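Local coordinates for protein ChiX (Serratia marcescens, PDB 5OPZ) that acts as a zinc-dependent L-Ala D-Glu endopeptidase that cuts peptidoglycan and is required for chitinase secretion, at residues 37-42 with 102-107; 54-59 with 63-68; 70-75 with 125-130. All blocks are in the same frame, centred on the assembly; numbering follows the deposited sequence.

Interaction 1. Residues 37-42 with 102-107; sequences LRYSLV and VRRAAR
Tyr-39 and Arg-104 carry nearly all of this contact, the tyrosine ring lying under the guanidinium like one plate beneath another. The two planes are only 6° from parallel and their centres sit 3.5 Å apart. Arg-104 CZ stands almost directly over the middle of the Tyr-39 ring, 11° off the ring normal, so the stack is also a cation-pi pair. The nearest atoms are Arg-104 NH2 and Tyr-39 CE1 at 3.3 Å. The aliphatic part of the arginine joins in: its CD lies over the same face, with Arg-104 CD 3.5 Å from Tyr-39 CD2 in a CH-pi contact.

The arginine chain gets there by leaving its helix with CG opposite the backbone N (chi1 172°) and running on extended to NE, crossing the tyrosine side chain at about a right angle. At the ring's edge, close to its plane, Ala-105 N lies 4.2 Å from Tyr-39 CD2. The methyl CB of Ala-105 sits 4.3 Å from Tyr-39 CE2.

The polar ends converge on one carboxylate. Glu-108, one turn beyond Arg-104, makes a salt bridge to Arg-104 NE and a hydrogen bond with Tyr-39 OH, which should fix both flat groups in rotation and probably tempers the charge of the guanidinium.

Tyr-39 is the last residue of helix 27-39, and Ser-40 already leaves helical geometry. What results is a helix-helix contact in which the C-terminal end of helix 27-39 is pinned to helix 92-109 by a parallel arginine-tyrosine cation-pi stack.

Interaction 2. Residues 54-59 with 63-68; sequences ARQREM and GSSQTL
Thr-67 O takes two hydrogen bonds, one from each segment. Gln-56 NE2 reaches it across the gap at 3.0 Å with an N-H...O angle of 160°, arriving nearly along the C=O axis and with the oxygen close to the plane of the Gln-56 amide. The second comes from within the loop: Ser-65 OG gives its proton to Thr-67 O at 2.9 Å, in the carbonyl plane and on a lone pair. The glutamine is brought round by a bend at chi2 (72°), after CG has set off opposite the backbone N. Its other end is held as well, because Gln-56 OE1 is hydrogen-bonded to Arg-51 NH1; with both ends of the amide engaged, its flip state is settled.

Met-59 O is the second gathering point, taking the bonds that close off helix 53-62 at its C-terminal end. Ser-64 N donates to Met-59 O at 2.9 Å, while Gly-63 N and Ser-65 N add weak bonds to the same oxygen. With Gly-63 as the C-prime residue at positive phi (97°), this is a Schellman motif, turning the chain out of the helix and back along its side.

Apolar packing between Leu-68 and the helix fills in next to these bonds. Leu-68 and Gln-56 pass each other in opposite directions, with Leu-68 CD1 3.8 Å from Gln-56 CG. The same methyl rests on the helix backbone, Leu-68 CD1 lying 3.6 Å from Arg-57 N, and it also meets the base of the Arg-57 side chain. Separately, at the other end, the hydroxyl of Ser-64 makes a van der Waals contact with the root of the Met-59 side chain, Ser-64 OG lying 3.7 Å from Met-59 CB.

Interaction 3. Residues 70-75 with 125-130; sequences SRHLTG and GPHFQL. With ZN (zinc ion), chain C.
Arg-71 and Gln-129 bring the two backbones nearest, their CA atoms 6.9 Å apart, where a turn at 70-75 faces strand 127-130. No backbone-to-backbone hydrogen bond joins the two segments. The turn opens with an ST turn, Ser-70 OG accepting from His-72 N, and Gly-75 leaves it at positive phi.

From this turn Arg-71 bends at chi2 and chi3 and lays its chain across Gln-129 at about a right angle. Arg-71 CG comes to 3.6 Å from Gln-129 OE1, and the guanidinium and amide planes are 67° apart. Arg-71 NH1 donates to Leu-130 O at 3.0 Å. The oxygen lies in the guanidinium plane, yet the donor stands well above the carbonyl plane. The other amino group, Arg-71 NH2, is hydrogen-bonded to Tyr-135 O.

The two histidines meet through the metal. His-72 NE2 binds the zinc ion at 2.1 Å and His-127 ND1 binds it from the strand at much the same length. The rings lean obliquely, planes at 67°, and the 3.3 Å between His-72 NE2 and His-127 ND1 reflects their shared metal and is no hydrogen bond.

Each ring is steadied on its far nitrogen. His-127 NE2 donates to Gln-129 OE1 at 2.7 Å, nearly straight at 162° and close to the ring plane, while His-72 ND1 is hydrogen-bonded to Gly-49 O. Gln-129 is thus a second-shell residue that helps orient His-127, and its own NE2 is held by Glu-114. Asp-79 of strand 77-82 adds the third protein ligand, giving the His-Asp-His zinc site characteristic of the MD clan of peptidases.

Interaction 3 is the buried one, close to the centre of the chain, and relies on metal coordination and hydrogen bonds; interaction 2 lies at the surface and interaction 1 is partly buried. Interactions 1 and 2 sit on opposite sides of the chain's centre, their own centres about 29 Å apart, and both involve the C-terminal end of a helix. One uses a cation-pi stack between two helices, the other backbone capping and an amide. Interaction 3 touches each: Val-102 of interaction 1 packs on Phe-128 of the strand, while from interaction 2 Leu-68 meets Leu-73 farther along the same loop, and Gln-56, on helix 53-62, meets Ser-70.

Interaction 1. Residues 37-42 with 102-107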
ATOM      1  N   LEU A  37       9.248   1.584  -3.988  1.00  6.52           N
ATOM      2  CA  LEU A  37       9.195   2.359  -5.256  1.00  7.28           C
ATOM      3  C   LEU A  37      10.457   2.212  -6.083  1.00  6.61           C
ATOM      4  O   LEU A  37      10.407   2.313  -7.293  1.00  8.18           O
ATOM      5  CB  LEU A  37       8.966   3.845  -5.000  1.00  9.63           C
ATOM      6  CG  LEU A  37       7.600   4.206  -4.401  1.00 10.77           C
ATOM      7  CD1 LEU A  37       7.600   5.594  -3.787  1.00 13.79           C
ATOM      8  CD2 LEU A  37       6.571   4.141  -5.516  1.00 10.53           C
ATOM      9  N   ARG A  38      11.598   2.031  -5.462  1.00  7.91           N
ATOM     10  CA  ARG A  38      12.840   1.836  -6.186  1.00  8.26           C
ATOM     11  C   ARG A  38      12.975   0.492  -6.821  1.00  9.73           C
ATOM     12  O   ARG A  38      13.661   0.348  -7.829  1.00 14.12           O
ATOM     13  CB  ARG A  38      14.022   2.010  -5.250  1.00  9.12           C
ATOM     14  CG  ARG A  38      14.095   3.296  -4.469  1.00 10.35           C
ATOM     15  CD  ARG A  38      13.821   4.523  -5.273  1.00 11.20           C
ATOM     16  NE  ARG A  38      14.611   4.582  -6.492  1.00  9.88           N
ATOM     17  CZ  ARG A  38      14.517   5.563  -7.380  1.00 10.42           C
ATOM     18  NH1 ARG A  38      13.703   6.585  -7.187  1.00 12.34           N
ATOM     19  NH2 ARG A  38      15.251   5.513  -8.491  1.00 12.21           N
ATOM     20  N   TYR A  39      12.384  -0.519  -6.208  1.00  7.69           N
ATOM     21  CA  TYR A  39      12.574  -1.913  -6.591  1.00  8.22           C
ATOM     22  C   TYR A  39      11.541  -2.485  -7.526  1.00  8.36           C
ATOM     23  O   TYR A  39      11.829  -3.400  -8.264  1.00 10.22           O
ATOM     24  CB  TYR A  39      12.609  -2.824  -5.370  1.00  7.82           C
ATOM     25  CG  TYR A  39      13.760  -2.530  -4.370  1.00  7.85           C
ATOM     26  CD1 TYR A  39      14.973  -1.925  -4.764  1.00  9.28           C
ATOM     27  CD2 TYR A  39      13.605  -2.840  -3.040  1.00  8.98           C
ATOM     28  CE1 TYR A  39      15.985  -1.680  -3.859  1.00 10.58           C
ATOM     29  CE2 TYR A  39      14.587  -2.596  -2.142  1.00 10.07           C
ATOM     30  CZ  TYR A  39      15.758  -2.004  -2.553  1.00 10.21           C
ATOM     31  OH  TYR A  39      16.714  -1.793  -1.649  1.00 13.74           O
ATOM     32  N   SER A  40      10.313  -1.994  -7.440  1.00  7.86           N
ATOM     33  CA  SER A  40       9.212  -2.555  -8.219  1.00  7.20           C
ATOM     34  C   SER A  40       9.387  -2.399  -9.724  1.00  7.91           C
ATOM     35  O   SER A  40       9.704  -1.315 -10.185  1.00 10.90           O
ATOM     36  CB  SER A  40       7.917  -1.873  -7.829  1.00  6.72           C
ATOM     37  OG  SER A  40       6.825  -2.495  -8.474  1.00  7.69           O
ATOM     38  N   LEU A  41       9.165  -3.477 -10.474  1.00  8.03           N
ATOM     39  CA  LEU A  41       9.101  -3.379 -11.939  1.00  8.97           C
ATOM     40  C   LEU A  41       7.852  -2.633 -12.418  1.00  7.82           C
ATOM     41  O   LEU A  41       7.797  -2.175 -13.525  1.00  9.45           O
ATOM     42  CB  LEU A  41       9.205  -4.788 -12.587  1.00 10.76           C
ATOM     43  CG  LEU A  41      10.589  -5.424 -12.749  1.00 13.06           C
ATOM     44  CD1 LEU A  41      11.359  -4.668 -13.828  1.00 15.11           C
ATOM     45  CD2 LEU A  41      11.400  -5.511 -11.472  1.00 13.65           C
ATOM     46  N   VAL A  42       6.834  -2.632 -11.596  1.00  7.88           N
ATOM     47  CA  VAL A  42       5.540  -2.051 -11.889  1.00  7.41           C
ATOM     48  C   VAL A  42       5.453  -0.723 -11.164  1.00  6.11           C
ATOM     49  O   VAL A  42       5.478  -0.695  -9.932  1.00  7.32           O
ATOM     50  CB  VAL A  42       4.431  -2.999 -11.369  1.00  7.59           C
ATOM     51  CG1 VAL A  42       3.071  -2.377 -11.579  1.00  8.73           C
ATOM     52  CG2 VAL A  42       4.564  -4.326 -12.078  1.00  8.96           C
ATOM     53  N   VAL A 102       7.793  -4.775  -2.150  1.00  5.08           N
ATOM     54  CA  VAL A 102       7.511  -4.476  -0.778  1.00  5.26           C
ATOM     55  C   VAL A 102       8.161  -5.474   0.149  1.00  5.57           C
ATOM     56  O   VAL A 102       8.734  -5.061   1.174  1.00  7.57           O
ATOM     57  CB  VAL A 102       6.003  -4.337  -0.501  1.00  5.60           C
ATOM     58  CG1 VAL A 102       5.751  -4.159   0.998  1.00  6.47           C
ATOM     59  CG2 VAL A 102       5.430  -3.189  -1.280  1.00  5.44           C
ATOM     60  N   ARG A 103       8.081  -6.751  -0.180  1.00  6.14           N
ATOM     61  CA  ARG A 103       8.688  -7.794   0.662  1.00  7.18           C
ATOM     62  C   ARG A 103      10.191  -7.661   0.737  1.00  6.64           C
ATOM     63  O   ARG A 103      10.778  -7.838   1.805  1.00  7.33           O
ATOM     64  CB  ARG A 103       8.337  -9.172   0.067  1.00  9.42           C
ATOM     65  CG  ARG A 103       8.512 -10.436   0.853  1.00 12.56           C
ATOM     66  CD  ARG A 103       7.847 -11.680   0.206  1.00 13.81           C
ATOM     67  NE  ARG A 103       6.416 -11.582  -0.060  1.00 15.52           N
ATOM     68  CZ  ARG A 103       5.805 -11.574  -1.262  1.00 15.23           C
ATOM     69  NH1 ARG A 103       6.450 -11.648  -2.437  1.00 18.39           N
ATOM     70  NH2 ARG A 103       4.477 -11.512  -1.280  1.00 18.89           N
ATOM     71  N   ARG A 104      10.827  -7.273  -0.349  1.00  6.44           N
ATOM     72  CA  ARG A 104      12.284  -7.076  -0.337  1.00  6.15           C
ATOM     73  C   ARG A 104      12.610  -5.853   0.516  1.00  5.96           C
ATOM     74  O   ARG A 104      13.487  -5.913   1.395  1.00  6.68           O
ATOM     75  CB  ARG A 104      12.817  -6.873  -1.742  1.00  7.20           C
ATOM     76  CG  ARG A 104      14.276  -6.475  -1.807  1.00  8.77           C
ATOM     77  CD  ARG A 104      14.741  -6.184  -3.214  1.00 10.94           C
ATOM     78  NE  ARG A 104      16.028  -5.522  -3.164  1.00 15.03           N
ATOM     79  CZ  ARG A 104      16.679  -5.050  -4.221  1.00 19.56           C
ATOM     80  NH1 ARG A 104      16.174  -5.179  -5.437  1.00 21.59           N
ATOM     81  NH2 ARG A 104      17.845  -4.459  -4.059  1.00 24.94           N
ATOM     82  N   ALA A 105      11.946  -4.714   0.293  1.00  6.37           N
ATOM     83  CA  ALA A 105      12.155  -3.552   1.137  1.00  6.63           C
ATOM     84  C   ALA A 105      11.935  -3.840   2.607  1.00  6.53           C
ATOM     85  O   ALA A 105      12.708  -3.359   3.471  1.00  7.65           O
ATOM     86  CB  ALA A 105      11.285  -2.385   0.678  1.00  7.62           C
ATOM     87  N   ALA A 106      10.827  -4.505   2.897  1.00  6.06           N
ATOM     88  CA  ALA A 106      10.507  -4.817   4.257  1.00  5.37           C
ATOM     89  C   ALA A 106      11.618  -5.591   4.919  1.00  5.94           C
ATOM     90  O   ALA A 106      12.030  -5.294   6.056  1.00  6.84           O
ATOM     91  CB  ALA A 106       9.181  -5.550   4.314  1.00  6.58           C
ATOM     92  N   ARG A 107      12.082  -6.629   4.252  0.50  6.48           N
ATOM     93  CA  ARG A 107      13.149  -7.451   4.752  0.50  7.29           C
ATOM     94  C   ARG A 107      14.416  -6.668   5.018  0.50  7.73           C
ATOM     95  O   ARG A 107      15.052  -6.793   6.081  0.50  9.55           O
ATOM     96  CB  ARG A 107      13.437  -8.535   3.720  0.50  8.47           C
ATOM     97  CG  ARG A 107      14.297  -9.658   4.239  0.50  9.22           C
ATOM     98  CD  ARG A 107      14.257 -10.844   3.288  0.50  9.77           C
ATOM     99  NE  ARG A 107      14.715 -10.557   1.934  0.50 11.50           N
ATOM    100  CZ  ARG A 107      13.915 -10.556   0.873  0.50 12.00           C
ATOM    101  NH1 ARG A 107      12.629 -10.821   1.015  0.50 12.90           N
ATOM    102  NH2 ARG A 107      14.403 -10.314  -0.332  0.50 13.73           N
TER

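Interaction 2. Residues 54-59 with 63-68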
ATOM      1  N   ALA A  54     -14.758   8.735   9.688  1.00  8.87           N
ATOM      2  CA  ALA A  54     -16.047   8.793   8.974  1.00  8.67           C
ATOM      3  C   ALA A  54     -16.084   7.839   7.764  1.00  7.82           C
ATOM      4  O   ALA A  54     -17.106   7.226   7.453  1.00  8.98           O
ATOM      5  CB  ALA A  54     -16.325  10.210   8.497  1.00 10.56           C
ATOM      6  N   ARG A  55     -14.964   7.752   7.056  0.50  8.01           N
ATOM      7  CA  ARG A  55     -14.860   6.856   5.893  0.50  8.01           C
ATOM      8  C   ARG A  55     -14.941   5.407   6.342  0.50  6.66           C
ATOM      9  O   ARG A  55     -15.629   4.594   5.759  0.50  7.57           O
ATOM     10  CB  ARG A  55     -13.570   7.125   5.111  0.50  9.24           C
ATOM     11  CG  ARG A  55     -13.286   6.108   4.025  0.50 10.87           C
ATOM     12  CD  ARG A  55     -14.376   5.981   2.990  0.50 11.70           C
ATOM     13  NE  ARG A  55     -13.871   5.296   1.804  0.50 13.09           N
ATOM     14  CZ  ARG A  55     -14.385   5.479   0.598  0.50 13.71           C
ATOM     15  NH1 ARG A  55     -13.904   4.856  -0.477  0.50 16.35           N
ATOM     16  NH2 ARG A  55     -15.378   6.326   0.475  0.50 14.51           N
ATOM     17  N   GLN A  56     -14.271   5.090   7.438  1.00  6.09           N
ATOM     18  CA  GLN A  56     -14.364   3.744   8.006  1.00  6.15           C
ATOM     19  C   GLN A  56     -15.811   3.430   8.414  1.00  5.73           C
ATOM     20  O   GLN A  56     -16.281   2.312   8.166  1.00  6.17           O
ATOM     21  CB  GLN A  56     -13.417   3.542   9.146  1.00  6.65           C
ATOM     22  CG  GLN A  56     -13.293   2.102   9.572  1.00  6.92           C
ATOM     23  CD  GLN A  56     -12.537   1.258   8.574  1.00  7.18           C
ATOM     24  OE1 GLN A  56     -11.738   1.783   7.798  1.00  8.97           O
ATOM     25  NE2 GLN A  56     -12.751  -0.058   8.610  1.00  8.48           N
ATOM     26  N   ARG A  57     -16.475   4.388   9.067  1.00  5.87           N
ATOM     27  CA  ARG A  57     -17.869   4.158   9.457  1.00  5.85           C
ATOM     28  C   ARG A  57     -18.748   3.903   8.231  1.00  6.28           C
ATOM     29  O   ARG A  57     -19.633   3.057   8.280  1.00  6.07           O
ATOM     30  CB  ARG A  57     -18.339   5.404  10.200  1.00  5.77           C
ATOM     31  CG  ARG A  57     -19.796   5.400  10.580  1.00  6.43           C
ATOM     32  CD  ARG A  57     -20.165   6.570  11.433  1.00  7.97           C
ATOM     33  NE  ARG A  57     -19.345   6.665  12.661  1.00  9.16           N
ATOM     34  CZ  ARG A  57     -18.401   7.571  12.933  1.00 10.16           C
ATOM     35  NH1 ARG A  57     -18.166   8.591  12.128  1.00 10.31           N
ATOM     36  NH2 ARG A  57     -17.699   7.461  14.056  1.00 10.98           N
ATOM     37  N   GLU A  58     -18.482   4.644   7.156  1.00  7.36           N
ATOM     38  CA  GLU A  58     -19.174   4.402   5.916  1.00  7.78           C
ATOM     39  C   GLU A  58     -18.930   2.992   5.352  1.00  6.81           C
ATOM     40  O   GLU A  58     -19.893   2.356   4.870  1.00  7.63           O
ATOM     41  CB  GLU A  58     -18.803   5.470   4.899  1.00  9.65           C
ATOM     42  CG  GLU A  58     -19.426   5.449   3.506  1.00 11.89           C
ATOM     43  CD  GLU A  58     -18.713   6.390   2.525  1.00 13.56           C
ATOM     44  OE1 GLU A  58     -17.686   7.018   2.859  1.00 16.13           O
ATOM     45  OE2 GLU A  58     -19.211   6.505   1.412  1.00 15.08           O
ATOM     46  N   MET A  59     -17.704   2.494   5.438  1.00  6.69           N
ATOM     47  CA  MET A  59     -17.416   1.150   4.997  1.00  6.80           C
ATOM     48  C   MET A  59     -18.143   0.095   5.806  1.00  6.26           C
ATOM     49  O   MET A  59     -18.611  -0.896   5.249  1.00  7.20           O
ATOM     50  CB  MET A  59     -15.924   0.910   5.040  1.00  7.48           C
ATOM     51  CG  MET A  59     -15.162   1.721   4.015  1.00  8.76           C
ATOM     52  SD  MET A  59     -13.394   1.682   4.199  1.00 11.50           S
ATOM     53  CE  MET A  59     -13.105  -0.057   3.809  1.00 15.07           C
ATOM     54  N   GLY A  63     -20.891  -2.427   4.418  1.00  6.89           N
ATOM     55  CA  GLY A  63     -20.536  -3.806   4.479  1.00  7.03           C
ATOM     56  C   GLY A  63     -19.195  -4.187   3.922  1.00  7.25           C
ATOM     57  O   GLY A  63     -18.896  -5.356   3.861  1.00  7.10           O
ATOM     58  N   SER A  64     -18.334  -3.218   3.584  1.00  7.54           N
ATOM     59  CA  SER A  64     -17.037  -3.565   3.059  1.00  7.27           C
ATOM     60  C   SER A  64     -15.966  -3.689   4.169  1.00  6.28           C
ATOM     61  O   SER A  64     -14.835  -4.063   3.846  1.00  7.81           O
ATOM     62  CB  SER A  64     -16.627  -2.633   1.927  1.00  9.90           C
ATOM     63  OG  SER A  64     -16.823  -1.295   2.230  1.00 13.18           O
ATOM     64  N   SER A  65     -16.338  -3.430   5.429  1.00  5.87           N
ATOM     65  CA  SER A  65     -15.541  -3.851   6.563  1.00  7.23           C
ATOM     66  C   SER A  65     -16.473  -4.296   7.657  1.00  7.62           C
ATOM     67  O   SER A  65     -17.607  -3.823   7.736  1.00  8.61           O
ATOM     68  CB  SER A  65     -14.642  -2.721   7.040  1.00  9.18           C
ATOM     69  OG  SER A  65     -13.990  -3.035   8.237  1.00 12.50           O
ATOM     70  N   GLN A  66     -16.023  -5.243   8.485  1.00  8.74           N
ATOM     71  CA  GLN A  66     -16.831  -5.597   9.640  1.00 10.42           C
ATOM     72  C   GLN A  66     -16.654  -4.698  10.858  1.00 12.44           C
ATOM     73  O   GLN A  66     -17.526  -4.660  11.719  1.00 19.01           O
ATOM     74  CB  GLN A  66     -16.625  -7.075  10.001  1.00 13.67           C
ATOM     75  CG  GLN A  66     -17.364  -7.991   9.044  1.00 16.77           C
ATOM     76  CD  GLN A  66     -17.452  -9.405   9.554  1.00 19.84           C
ATOM     77  OE1 GLN A  66     -16.459  -9.966  10.035  1.00 27.77           O
ATOM     78  NE2 GLN A  66     -18.626  -9.989   9.462  1.00 20.22           N
ATOM     79  N   THR A  67     -15.536  -3.996  10.941  1.00 12.13           N
ATOM     80  CA  THR A  67     -15.166  -3.291  12.156  1.00 11.38           C
ATOM     81  C   THR A  67     -14.711  -1.893  11.863  1.00 10.89           C
ATOM     82  O   THR A  67     -14.187  -1.620  10.791  1.00 11.41           O
ATOM     83  CB  THR A  67     -14.008  -4.022  12.894  1.00 14.19           C
ATOM     84  OG1 THR A  67     -13.488  -3.229  13.968  1.00 13.57           O
ATOM     85  CG2 THR A  67     -12.852  -4.376  11.980  1.00 14.93           C
ATOM     86  N   LEU A  68     -14.887  -1.026  12.850  1.00  9.59           N
ATOM     87  CA  LEU A  68     -14.391   0.315  12.800  1.00 10.24           C
ATOM     88  C   LEU A  68     -12.889   0.350  13.087  1.00 11.71           C
ATOM     89  O   LEU A  68     -12.263   1.337  12.806  1.00 13.58           O
ATOM     90  CB  LEU A  68     -15.166   1.201  13.768  1.00 10.99           C
ATOM     91  CG  LEU A  68     -15.095   2.710  13.638  1.00 10.87           C
ATOM     92  CD1 LEU A  68     -15.657   3.189  12.329  1.00 10.72           C
ATOM     93  CD2 LEU A  68     -15.878   3.343  14.765  1.00 11.24           C
TER

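Interaction 3. Residues 70-75 with 125-130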
ATOM      1  N   SER A  70      -9.438  -0.252  12.092  1.00 10.97           N
ATOM      2  CA  SER A  70      -8.681  -0.442  10.843  1.00  9.92           C
ATOM      3  C   SER A  70      -7.281   0.066  11.043  1.00  8.44           C
ATOM      4  O   SER A  70      -7.079   1.155  11.609  1.00  9.08           O
ATOM      5  CB  SER A  70      -9.304   0.336   9.691  1.00 11.60           C
ATOM      6  OG  SER A  70      -8.429   0.456   8.583  1.00 11.44           O
ATOM      7  N   ARG A  71      -6.324  -0.656  10.497  1.00  7.18           N
ATOM      8  CA  ARG A  71      -4.943  -0.190  10.511  1.00  6.66           C
ATOM      9  C   ARG A  71      -4.795   1.112   9.732  1.00  5.97           C
ATOM     10  O   ARG A  71      -3.872   1.863   9.951  1.00  7.24           O
ATOM     11  CB  ARG A  71      -4.031  -1.263   9.972  1.00  7.04           C
ATOM     12  CG  ARG A  71      -3.988  -2.559  10.773  1.00  7.13           C
ATOM     13  CD  ARG A  71      -2.672  -2.742  11.513  1.00  6.46           C
ATOM     14  NE  ARG A  71      -2.583  -1.858  12.657  1.00  7.09           N
ATOM     15  CZ  ARG A  71      -1.557  -1.842  13.478  1.00  7.63           C
ATOM     16  NH1 ARG A  71      -0.485  -2.582  13.227  1.00  7.28           N
ATOM     17  NH2 ARG A  71      -1.607  -1.111  14.574  1.00  9.36           N
ATOM     18  N   HIS A  72      -5.713   1.417   8.802  1.00  6.13           N
ATOM     19  CA  HIS A  72      -5.597   2.682   8.112  1.00  6.35           C
ATOM     20  C   HIS A  72      -5.861   3.902   8.961  1.00  7.55           C
ATOM     21  O   HIS A  72      -5.391   4.978   8.626  1.00  8.50           O
ATOM     22  CB  HIS A  72      -6.554   2.757   6.925  1.00  6.13           C
ATOM     23  CG  HIS A  72      -6.161   1.948   5.728  1.00  5.86           C
ATOM     24  ND1 HIS A  72      -5.336   2.434   4.737  1.00  6.80           N
ATOM     25  CD2 HIS A  72      -6.513   0.698   5.325  1.00  4.97           C
ATOM     26  CE1 HIS A  72      -5.170   1.532   3.794  1.00  6.32           C
ATOM     27  NE2 HIS A  72      -5.882   0.473   4.116  1.00  5.86           N
ATOM     28  N   LEU A  73      -6.657   3.737  10.023  1.00  7.94           N
ATOM     29  CA  LEU A  73      -6.996   4.861  10.852  1.00  8.94           C
ATOM     30  C   LEU A  73      -5.848   5.432  11.642  1.00  9.16           C
ATOM     31  O   LEU A  73      -5.845   6.614  11.943  1.00 10.73           O
ATOM     32  CB  LEU A  73      -8.094   4.463  11.855  1.00 10.31           C
ATOM     33  CG  LEU A  73      -9.481   4.208  11.267  1.00 14.05           C
ATOM     34  CD1 LEU A  73     -10.433   3.729  12.331  1.00 17.14           C
ATOM     35  CD2 LEU A  73     -10.025   5.453  10.648  1.00 13.93           C
ATOM     36  N   THR A  74      -4.897   4.570  11.985  1.00  8.36           N
ATOM     37  CA  THR A  74      -3.824   4.906  12.903  1.00  9.16           C
ATOM     38  C   THR A  74      -2.493   5.140  12.165  1.00  9.52           C
ATOM     39  O   THR A  74      -1.505   5.432  12.788  1.00 12.79           O
ATOM     40  CB  THR A  74      -3.676   3.766  13.914  1.00 10.99           C
ATOM     41  OG1 THR A  74      -3.562   2.532  13.188  1.00 11.17           O
ATOM     42  CG2 THR A  74      -4.843   3.694  14.880  1.00 12.02           C
ATOM     43  N   GLY A  75      -2.477   5.042  10.838  1.00  8.25           N
ATOM     44  CA  GLY A  75      -1.269   5.204  10.071  1.00  8.21           C
ATOM     45  C   GLY A  75      -0.519   3.937   9.744  1.00  6.42           C
ATOM     46  O   GLY A  75       0.595   4.000   9.255  1.00  7.08           O
ATOM     47  N   GLY A 125      -5.089  -7.328  -3.741  1.00  9.50           N
ATOM     48  CA  GLY A 125      -3.754  -6.884  -3.993  1.00  9.14           C
ATOM     49  C   GLY A 125      -3.309  -5.565  -3.402  1.00  7.18           C
ATOM     50  O   GLY A 125      -2.140  -5.451  -3.156  1.00  7.18           O
ATOM     51  N   PRO A 126      -4.173  -4.546  -3.265  1.00  6.06           N
ATOM     52  CA  PRO A 126      -3.653  -3.226  -2.859  1.00  5.96           C
ATOM     53  C   PRO A 126      -3.139  -3.059  -1.427  1.00  5.54           C
ATOM     54  O   PRO A 126      -2.326  -2.156  -1.240  1.00  5.98           O
ATOM     55  CB  PRO A 126      -4.853  -2.315  -3.046  1.00  6.06           C
ATOM     56  CG  PRO A 126      -5.590  -2.958  -4.182  1.00  7.26           C
ATOM     57  CD  PRO A 126      -5.492  -4.432  -3.930  1.00  7.40           C
ATOM     58  N   HIS A 127      -3.576  -3.870  -0.467  1.00  4.81           N
ATOM     59  CA  HIS A 127      -3.402  -3.565   0.935  1.00  4.45           C
ATOM     60  C   HIS A 127      -2.121  -4.080   1.495  1.00  4.58           C
ATOM     61  O   HIS A 127      -1.804  -5.251   1.364  1.00  5.25           O
ATOM     62  CB  HIS A 127      -4.594  -4.164   1.684  1.00  4.42           C
ATOM     63  CG  HIS A 127      -4.616  -3.866   3.157  1.00  5.07           C
ATOM     64  ND1 HIS A 127      -5.146  -2.717   3.687  1.00  5.55           N
ATOM     65  CD2 HIS A 127      -4.001  -4.489   4.178  1.00  5.91           C
ATOM     66  CE1 HIS A 127      -4.970  -2.692   4.987  1.00  5.65           C
ATOM     67  NE2 HIS A 127      -4.245  -3.744   5.299  1.00  5.66           N
ATOM     68  N   PHE A 128      -1.391  -3.185   2.166  1.00  4.07           N
ATOM     69  CA  PHE A 128      -0.199  -3.560   2.939  1.00  4.50           C
ATOM     70  C   PHE A 128      -0.314  -2.946   4.355  1.00  5.04           C
ATOM     71  O   PHE A 128      -0.787  -1.796   4.470  1.00  6.24           O
ATOM     72  CB  PHE A 128       1.088  -3.074   2.306  1.00  4.13           C
ATOM     73  CG  PHE A 128       1.377  -3.677   0.980  1.00  4.60           C
ATOM     74  CD1 PHE A 128       0.808  -3.198  -0.181  1.00  4.81           C
ATOM     75  CD2 PHE A 128       2.092  -4.834   0.913  1.00  4.48           C
ATOM     76  CE1 PHE A 128       1.109  -3.752  -1.412  1.00  5.15           C
ATOM     77  CE2 PHE A 128       2.441  -5.387  -0.297  1.00  5.45           C
ATOM     78  CZ  PHE A 128       1.913  -4.870  -1.462  1.00  4.97           C
ATOM     79  N   GLN A 129       0.164  -3.646   5.384  1.00  5.45           N
ATOM     80  CA  GLN A 129       0.096  -3.077   6.743  1.00  5.63           C
ATOM     81  C   GLN A 129       1.246  -3.552   7.589  1.00  5.45           C
ATOM     82  O   GLN A 129       1.760  -4.648   7.423  1.00  6.36           O
ATOM     83  CB  GLN A 129      -1.242  -3.369   7.446  1.00  6.82           C
ATOM     84  CG  GLN A 129      -1.483  -4.846   7.692  1.00  7.97           C
ATOM     85  CD  GLN A 129      -2.796  -5.102   8.314  1.00  8.83           C
ATOM     86  OE1 GLN A 129      -3.826  -4.608   7.871  1.00 10.22           O
ATOM     87  NE2 GLN A 129      -2.782  -5.841   9.421  1.00 11.56           N
ATOM     88  N   LEU A 130       1.553  -2.717   8.582  1.00  5.29           N
ATOM     89  CA  LEU A 130       2.377  -3.166   9.694  1.00  5.29           C
ATOM     90  C   LEU A 130       1.553  -4.094  10.597  1.00  5.55           C
ATOM     91  O   LEU A 130       0.332  -3.953  10.696  1.00  7.10           O
ATOM     92  CB  LEU A 130       2.846  -1.982  10.531  1.00  5.40           C
ATOM     93  CG  LEU A 130       3.730  -0.963   9.774  1.00  6.07           C
ATOM     94  CD1 LEU A 130       4.012   0.255  10.625  1.00  6.93           C
ATOM     95  CD2 LEU A 130       5.038  -1.600   9.303  1.00  7.04           C
TER
HETATM   96 ZN    ZN C 201      -6.283  -1.208   2.891  1.00  7.54          ZN